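PDB 6MPZ: double Glycine Motif Protease domain from AMS/PCAT Transporter from Lachnospiraceae bacterium C6A11, which probably cleaves leader peptides after a double-glycine motif, as a cysteine peptidase of the C39 family, during export of lantibiotic-type peptides. Local coordinates for residues G12-V16 against K106-G110. Residues are numbered along the deposited sequence; the frame is centred on the assembly and turned at random.
Sequences GRAKV and KGFKG
R13 and K109 meet at about a right angle: the guanidinium of R13 has the aliphatic CD of K109 over one face, offset toward its rim, with NH2 of R13 and CD of K109 3.9 Å apart. CG of K109 leaves anti to the backbone N (chi1 -174°), and bends at chi3 and chi4 bring CE and NZ round to the guanidinium. NZ of K109 ends 3.9 Å from NH2 of R13, so two like charges lie close. Long side chains suit these exposed places, since their carbon stems can pack while the charged ends remain near the surface; R13 also makes a cation-pi contact with Y114.

Farther along the N-terminal segment, K106 lies against A14 and V16. Its CB approaches the carbonyl O of A14 to 3.5 Å, and V16 lays CG2 against CG of K106 at 3.9 Å. The amine of K106 continues to N116, whose side chain also binds the V16 carbonyl. A14 N donates a nearly straight hydrogen bond (168°) to O of K106, 2.9 Å away, with the donor tilted out of the carbonyl plane; the same oxygen receives a CA-H contact from R13. The small A14 fits this buried spot beside P92 and Y38.

K106 and G107 form a classic beta bulge opposite Y114. Glycine suits position 107, where phi is 148° and the backbone passes near the G12 carbonyl. The lead-in to helix 27-38 is thus laid along strand 101-109 of the C39 domain's antiparallel sheet by one backbone bond, methylene packing and the N116 bridge, without strand pairing; the close positive charges would probably disfavour a tighter approach of R13 and K109.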
loop_
_atom_site.group_PDB
_atom_site.type_symbol
_atom_site.label_atom_id
_atom_site.label_comp_id
_atom_site.label_asym_id
_atom_site.label_seq_id
_atom_site.Cartn_x
_atom_site.Cartn_y
_atom_site.Cartn_z
ATOM N N GLY A 12 -5.879 1.321 15.787
ATOM C CA GLY A 12 -5.888 -0.147 15.735
ATOM C C GLY A 12 -5.644 -0.594 14.322
ATOM O O GLY A 12 -4.676 -0.208 13.733
ATOM N N ARG A 13 -6.564 -1.373 13.774
ATOM C CA ARG A 13 -6.447 -1.915 12.440
ATOM C C ARG A 13 -7.609 -1.418 11.580
ATOM O O ARG A 13 -8.704 -1.190 12.076
ATOM C CB ARG A 13 -6.420 -3.433 12.491
ATOM C CG ARG A 13 -5.229 -3.954 13.267
ATOM C CD ARG A 13 -5.307 -5.461 13.525
ATOM N NE ARG A 13 -6.362 -5.795 14.480
ATOM C CZ ARG A 13 -6.972 -6.978 14.574
ATOM N NH1 ARG A 13 -6.638 -8.021 13.785
ATOM N NH2 ARG A 13 -7.923 -7.142 15.496
ATOM N N ALA A 14 -7.338 -1.238 10.289
ATOM C CA ALA A 14 -8.352 -0.856 9.292
ATOM C C ALA A 14 -9.002 -2.133 8.763
ATOM O O ALA A 14 -8.319 -3.159 8.545
ATOM C CB ALA A 14 -7.733 -0.094 8.140
ATOM N N LYS A 15 -10.339 -2.095 8.604
ATOM C CA LYS A 15 -11.058 -3.172 7.962
ATOM C C LYS A 15 -10.954 -2.939 6.460
ATOM O O LYS A 15 -11.490 -1.997 5.969
ATOM C CB LYS A 15 -12.509 -3.245 8.441
ATOM C CG LYS A 15 -12.600 -3.878 9.837
ATOM C CD LYS A 15 -13.965 -3.750 10.494
ATOM C CE LYS A 15 -14.985 -4.698 9.852
ATOM N NZ LYS A 15 -16.291 -4.635 10.556
ATOM N N VAL A 16 -10.239 -3.809 5.763
ATOM C CA VAL A 16 -9.969 -3.638 4.319
ATOM C C VAL A 16 -10.306 -4.917 3.583
ATOM O O VAL A 16 -9.794 -5.979 3.932
ATOM C CB VAL A 16 -8.469 -3.302 4.021
ATOM C CG1 VAL A 16 -8.255 -3.001 2.545
ATOM C CG2 VAL A 16 -8.013 -2.094 4.835
ATOM N N LYS A 106 -2.750 -3.126 7.163
ATOM C CA LYS A 106 -3.971 -2.758 7.849
ATOM C C LYS A 106 -3.727 -2.255 9.264
ATOM O O LYS A 106 -4.531 -1.466 9.763
ATOM C CB LYS A 106 -4.932 -3.928 7.903
ATOM C CG LYS A 106 -5.390 -4.404 6.526
ATOM C CD LYS A 106 -6.362 -5.551 6.646
ATOM C CE LYS A 106 -5.608 -6.804 7.024
ATOM N NZ LYS A 106 -6.481 -7.963 7.145
ATOM N N GLY A 107 -2.612 -2.688 9.866
ATOM C CA GLY A 107 -2.138 -2.234 11.176
ATOM C C GLY A 107 -1.407 -3.328 11.912
ATOM O O GLY A 107 -1.049 -4.350 11.323
ATOM N N PHE A 108 -1.264 -3.124 13.223
ATOM C CA PHE A 108 -0.526 -4.009 14.140
ATOM C C PHE A 108 -1.392 -4.332 15.354
ATOM O O PHE A 108 -2.227 -3.507 15.771
ATOM C CB PHE A 108 0.738 -3.304 14.609
ATOM C CG PHE A 108 1.694 -2.943 13.486
ATOM C CD1 PHE A 108 2.598 -3.886 12.974
ATOM C CD2 PHE A 108 1.704 -1.656 12.944
ATOM C CE1 PHE A 108 3.457 -3.565 11.948
ATOM C CE2 PHE A 108 2.571 -1.327 11.902
ATOM C CZ PHE A 108 3.452 -2.271 11.414
ATOM N N LYS A 109 -1.253 -5.550 15.871
ATOM C CA LYS A 109 -1.772 -5.884 17.191
ATOM C C LYS A 109 -0.904 -6.976 17.797
ATOM O O LYS A 109 -0.591 -7.968 17.139
ATOM C CB LYS A 109 -3.222 -6.351 17.116
ATOM C CG LYS A 109 -3.918 -6.591 18.452
ATOM C CD LYS A 109 -5.147 -7.511 18.281
ATOM C CE LYS A 109 -6.337 -6.971 19.039
ATOM N NZ LYS A 109 -6.668 -5.514 18.804
ATOM N N GLY A 110 -0.514 -6.785 19.056
ATOM C CA GLY A 110 0.393 -7.717 19.720
ATOM C C GLY A 110 1.698 -7.894 18.982
ATOM O O GLY A 110 2.299 -6.916 18.561
#